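Local coordinates for Ro sixty-related protein, RSR (PDB 2NVO) that binds several small RNAs that accumulate during recovery from ultraviolet irradiation and contributes to the resistance of Deinococcus radiodurans to ultraviolet light, at residues G181-Q184 / A185-L188; G517-A520 / A521-N524. All coordinates share one frame; numbering follows the deposited sequence.

Interactions 1 and 2 are both starts of helices, and each lies in a different part of the ring-shaped monomer. Interaction 1 comes first in the chain. It opens helix 184-191 in the TROVE horseshoe of HEAT-like repeats, within a region that probably binds RNA. Interaction 2 follows much later, where strand 512-517 of the VWFA-like domain passes through a turn into helix 522-530. The two centres are about 32 Å apart and the nearest atoms about 23 Å, so they do not touch. They share no helix or sheet. One lies in the horseshoe and the other in the domain that closes it into a ring, whose positively charged central cavity binds single-stranded RNA.

Interaction 1. Residues G181-Q184 / A185-L188; sequences GWSQ and ADAL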
ATOM      1  N   GLY A 181      -8.617 -21.131  -1.626  1.00 22.06           N
ATOM      2  CA  GLY A 181      -9.692 -22.097  -1.443  1.00 22.37           C
ATOM      3  C   GLY A 181     -11.027 -21.650  -2.040  1.00 22.66           C
ATOM      4  O   GLY A 181     -11.630 -22.353  -2.855  1.00 25.57           O
ATOM      5  N   TRP A 182     -11.469 -20.462  -1.643  1.00 20.00           N
ATOM      6  CA  TRP A 182     -12.766 -19.911  -2.066  1.00 19.60           C
ATOM      7  C   TRP A 182     -12.818 -19.389  -3.505  1.00 19.64           C
ATOM      8  O   TRP A 182     -11.918 -18.675  -3.955  1.00 20.45           O
ATOM      9  CB  TRP A 182     -13.178 -18.794  -1.105  1.00 17.63           C
ATOM     10  CG  TRP A 182     -13.728 -19.323   0.153  1.00 19.21           C
ATOM     11  CD1 TRP A 182     -13.061 -19.504   1.332  1.00 19.79           C
ATOM     12  CD2 TRP A 182     -15.069 -19.770   0.375  1.00 18.64           C
ATOM     13  NE1 TRP A 182     -13.907 -20.029   2.276  1.00 19.33           N
ATOM     14  CE2 TRP A 182     -15.143 -20.218   1.711  1.00 18.55           C
ATOM     15  CE3 TRP A 182     -16.211 -19.846  -0.427  1.00 19.79           C
ATOM     16  CZ2 TRP A 182     -16.320 -20.721   2.266  1.00 20.55           C
ATOM     17  CZ3 TRP A 182     -17.381 -20.351   0.128  1.00 19.83           C
ATOM     18  CH2 TRP A 182     -17.423 -20.778   1.461  1.00 21.32           C
ATOM     19  N   SER A 183     -13.889 -19.731  -4.220  1.00 19.14           N
ATOM     20  CA  SER A 183     -14.140 -19.182  -5.546  1.00 17.25           C
ATOM     21  C   SER A 183     -15.512 -18.509  -5.556  1.00 16.32           C
ATOM     22  O   SER A 183     -16.329 -18.759  -4.678  1.00 15.06           O
ATOM     23  CB  SER A 183     -14.102 -20.286  -6.603  1.00 18.16           C
ATOM     24  OG  SER A 183     -15.267 -21.099  -6.546  1.00 19.13           O
ATOM     25  N   GLN A 184     -15.764 -17.664  -6.549  1.00 17.72           N
ATOM     26  CA  GLN A 184     -17.100 -17.076  -6.706  1.00 19.56           C
ATOM     27  C   GLN A 184     -18.131 -18.191  -6.885  1.00 18.55           C
ATOM     28  O   GLN A 184     -19.234 -18.132  -6.333  1.00 21.74           O
ATOM     29  CB  GLN A 184     -17.145 -16.118  -7.906  1.00 19.56           C
ATOM     30  CG  GLN A 184     -16.052 -15.057  -7.893  1.00 18.73           C
ATOM     31  CD  GLN A 184     -16.229 -14.036  -6.794  1.00 18.74           C
ATOM     32  OE1 GLN A 184     -15.270 -13.390  -6.374  1.00 22.27           O
ATOM     33  NE2 GLN A 184     -17.453 -13.886  -6.318  1.00 14.64           N
ATOM     34  N   ALA A 185     -17.767 -19.211  -7.655  1.00 18.66           N
ATOM     35  CA  ALA A 185     -18.624 -20.377  -7.856  1.00 19.98           C
ATOM     36  C   ALA A 185     -19.058 -21.024  -6.537  1.00 21.76           C
ATOM     37  O   ALA A 185     -20.237 -21.318  -6.355  1.00 19.88           O
ATOM     38  CB  ALA A 185     -17.941 -21.399  -8.748  1.00 22.33           C
ATOM     39  N   ASP A 186     -18.107 -21.244  -5.625  1.00 20.17           N
ATOM     40  CA  ASP A 186     -18.417 -21.796  -4.302  1.00 17.84           C
ATOM     41  C   ASP A 186     -19.464 -20.963  -3.572  1.00 18.09           C
ATOM     42  O   ASP A 186     -20.476 -21.480  -3.087  1.00 19.82           O
ATOM     43  CB  ASP A 186     -17.174 -21.830  -3.410  1.00 14.77           C
ATOM     44  CG  ASP A 186     -16.104 -22.765  -3.920  1.00 18.61           C
ATOM     45  OD1 ASP A 186     -16.421 -23.674  -4.713  1.00 17.02           O
ATOM     46  OD2 ASP A 186     -14.947 -22.567  -3.513  1.00 16.09           O
ATOM     47  N   ALA A 187     -19.182 -19.674  -3.458  1.00 17.42           N
ATOM     48  CA  ALA A 187     -20.061 -18.760  -2.751  1.00 19.02           C
ATOM     49  C   ALA A 187     -21.452 -18.733  -3.382  1.00 20.31           C
ATOM     50  O   ALA A 187     -22.457 -18.705  -2.678  1.00 21.23           O
ATOM     51  CB  ALA A 187     -19.457 -17.358  -2.733  1.00 16.73           C
ATOM     52  N   LEU A 188     -21.500 -18.720  -4.709  1.00 18.98           N
ATOM     53  CA  LEU A 188     -22.765 -18.635  -5.425  1.00 20.30           C
ATOM     54  C   LEU A 188     -23.626 -19.879  -5.191  1.00 23.57           C
ATOM     55  O   LEU A 188     -24.848 -19.788  -5.086  1.00 22.14           O
ATOM     56  CB  LEU A 188     -22.523 -18.383  -6.921  1.00 22.18           C
ATOM     57  CG  LEU A 188     -22.045 -16.968  -7.288  1.00 20.88           C
ATOM     58  CD1 LEU A 188     -21.622 -16.868  -8.752  1.00 21.22           C
ATOM     59  CD2 LEU A 188     -23.117 -15.920  -6.958  1.00 20.04           C
TER
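The indole of W182 meets the start of helix 184-191 with its six-membered ring. A187 N lies at the ring edge, near its plane, 4.1 Å from W182 CZ3. D186 CB approaches obliquely, 3.7 Å from W182 CE3. The indole and the D186 carboxylate are turned 73° from each other. This ring sits beside a capping box formed by S183 and D186, with S183 as the N-cap. S183 OG accepts from D186 N at 3.0 Å in a nearly straight bond. The S183 side chain can do this because OG sits between its own backbone N and carbonyl carbon (chi1 74°), turned to the first turn of the helix. In return, S183 N donates to D186 OD2 at 3.1 Å. It meets that oxygen from above the carboxylate plane, 52° out of it. The two bonds tie the D186 side chain back to the N-cap residue and satisfy a backbone N-H at each end of the box.

W182 NE1 is hydrogen-bonded to D144 OD2, and the ring also touches L140 of helix 133-143. L188 and A187 both touch Y161 of helix 151-163. L188 also touches L204, M207 and V208 of helix 198-209, so this helix start lies against three neighbouring helices of the TROVE domain. The regular helix bonds begin at once. A187 N donates to S183 O at 3.2 Å. L188 N donates to Q184 O at 2.8 Å.

Interaction 2. Residues G517-A520 / A521-N524; sequences GFDA and AAPN
F518 turns one ring face to the methyl group of A522. A522 CB stands 3.8 Å from the ring centroid and 22° off the ring normal, a CH-pi contact. The methyl is offset toward the rim, and its closest ring atom is F518 CE1 at 3.5 Å. P523 meets the same ring at another place and from an oblique direction, with P523 CG 4.1 Å from F518 CZ. The ring thus packs on two successive residues at the start of the helix.

D519 makes the polar side of the junction. A type I beta turn runs from D519 to A522. A522 N donates to D519 O at 3.1 Å, the bond that closes the turn. The D519 carboxylate also bends over the turn, with CG between its backbone N and carbonyl carbon (chi1 60°). This brings D519 OD1 to A521 N at 3.0 Å, a weak, bent capping bond. A water then bridges the next step. It donates to A520 O and accepts from N524 N.

The whole junction carries the chain from strand 512-517 into helix 522-530 of the VWFA-like domain. F518 and P523 both pack on L316 of helix 315-326. The D519 side chain touches F57 and A59 of strand 56-59, the edge strand next to 512-517 in the sheet.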
ATOM      1  N   GLY A 517      10.718  -2.472   8.210  1.00  9.48           N
ATOM      2  CA  GLY A 517      10.807  -2.493   6.762  1.00  8.05           C
ATOM      3  C   GLY A 517      10.226  -1.222   6.178  1.00 10.65           C
ATOM      4  O   GLY A 517      10.044  -0.211   6.871  1.00  8.96           O
ATOM      5  N   PHE A 518       9.957  -1.255   4.883  1.00 10.24           N
ATOM      6  CA  PHE A 518       9.341  -0.126   4.221  1.00  9.24           C
ATOM      7  C   PHE A 518       8.597  -0.639   3.016  1.00 12.45           C
ATOM      8  O   PHE A 518       8.902  -1.712   2.502  1.00 13.34           O
ATOM      9  CB  PHE A 518      10.382   0.911   3.784  1.00  7.42           C
ATOM     10  CG  PHE A 518       9.938   2.341   3.978  1.00  8.01           C
ATOM     11  CD1 PHE A 518       9.633   2.813   5.236  1.00  8.72           C
ATOM     12  CD2 PHE A 518       9.856   3.223   2.904  1.00 13.19           C
ATOM     13  CE1 PHE A 518       9.227   4.137   5.434  1.00  7.18           C
ATOM     14  CE2 PHE A 518       9.465   4.563   3.097  1.00 11.18           C
ATOM     15  CZ  PHE A 518       9.154   5.012   4.363  1.00  8.60           C
ATOM     16  N   ASP A 519       7.615   0.137   2.587  1.00 13.37           N
ATOM     17  CA  ASP A 519       6.896  -0.116   1.351  1.00 19.56           C
ATOM     18  C   ASP A 519       6.123   1.143   1.001  1.00 15.79           C
ATOM     19  O   ASP A 519       6.232   2.165   1.691  1.00 11.74           O
ATOM     20  CB  ASP A 519       5.973  -1.349   1.452  1.00 21.98           C
ATOM     21  CG  ASP A 519       4.896  -1.221   2.532  1.00 23.05           C
ATOM     22  OD1 ASP A 519       4.577  -0.098   2.959  1.00 20.89           O
ATOM     23  OD2 ASP A 519       4.352  -2.268   2.960  1.00 27.36           O
ATOM     24  N   ALA A 520       5.343   1.057  -0.065  1.00 15.63           N
ATOM     25  CA  ALA A 520       4.621   2.192  -0.592  1.00 17.33           C
ATOM     26  C   ALA A 520       3.589   2.765   0.379  1.00 15.75           C
ATOM     27  O   ALA A 520       3.285   3.944   0.323  1.00 16.45           O
ATOM     28  CB  ALA A 520       3.965   1.820  -1.932  1.00 19.66           C
ATOM     29  N   ALA A 521       3.063   1.934   1.273  1.00 14.79           N
ATOM     30  CA  ALA A 521       2.062   2.389   2.231  1.00 16.73           C
ATOM     31  C   ALA A 521       2.654   3.079   3.472  1.00 14.03           C
ATOM     32  O   ALA A 521       1.940   3.745   4.226  1.00 10.63           O
ATOM     33  CB  ALA A 521       1.176   1.224   2.654  1.00 14.07           C
ATOM     34  N   ALA A 522       3.955   2.911   3.688  1.00 12.40           N
ATOM     35  CA  ALA A 522       4.553   3.351   4.941  1.00 10.29           C
ATOM     36  C   ALA A 522       4.461   4.866   5.158  1.00 10.40           C
ATOM     37  O   ALA A 522       4.124   5.290   6.250  1.00  8.82           O
ATOM     38  CB  ALA A 522       6.001   2.864   5.064  1.00  9.59           C
ATOM     39  N   PRO A 523       4.753   5.678   4.126  1.00  9.49           N
ATOM     40  CA  PRO A 523       4.712   7.135   4.327  1.00 11.86           C
ATOM     41  C   PRO A 523       3.354   7.655   4.757  1.00 12.17           C
ATOM     42  O   PRO A 523       3.279   8.490   5.659  1.00 10.77           O
ATOM     43  CB  PRO A 523       5.070   7.680   2.945  1.00 11.35           C
ATOM     44  CG  PRO A 523       5.987   6.626   2.397  1.00 11.81           C
ATOM     45  CD  PRO A 523       5.361   5.335   2.826  1.00  9.69           C
ATOM     46  N   ASN A 524       2.291   7.157   4.141  1.00 12.54           N
ATOM     47  CA  ASN A 524       0.947   7.586   4.521  1.00 15.44           C
ATOM     48  C   ASN A 524       0.562   7.144   5.940  1.00 12.89           C
ATOM     49  O   ASN A 524      -0.119   7.862   6.680  1.00 10.88           O
ATOM     50  CB  ASN A 524      -0.065   7.099   3.480  1.00 16.58           C
ATOM     51  CG  ASN A 524       0.018   7.891   2.181  1.00 19.28           C
ATOM     52  OD1 ASN A 524      -0.545   7.499   1.158  1.00 25.61           O
ATOM     53  ND2 ASN A 524       0.715   9.012   2.222  1.00 18.33           N
TER
HETATM   54  O   HOH W   1       2.282   5.951   1.702  1.00 19.87           O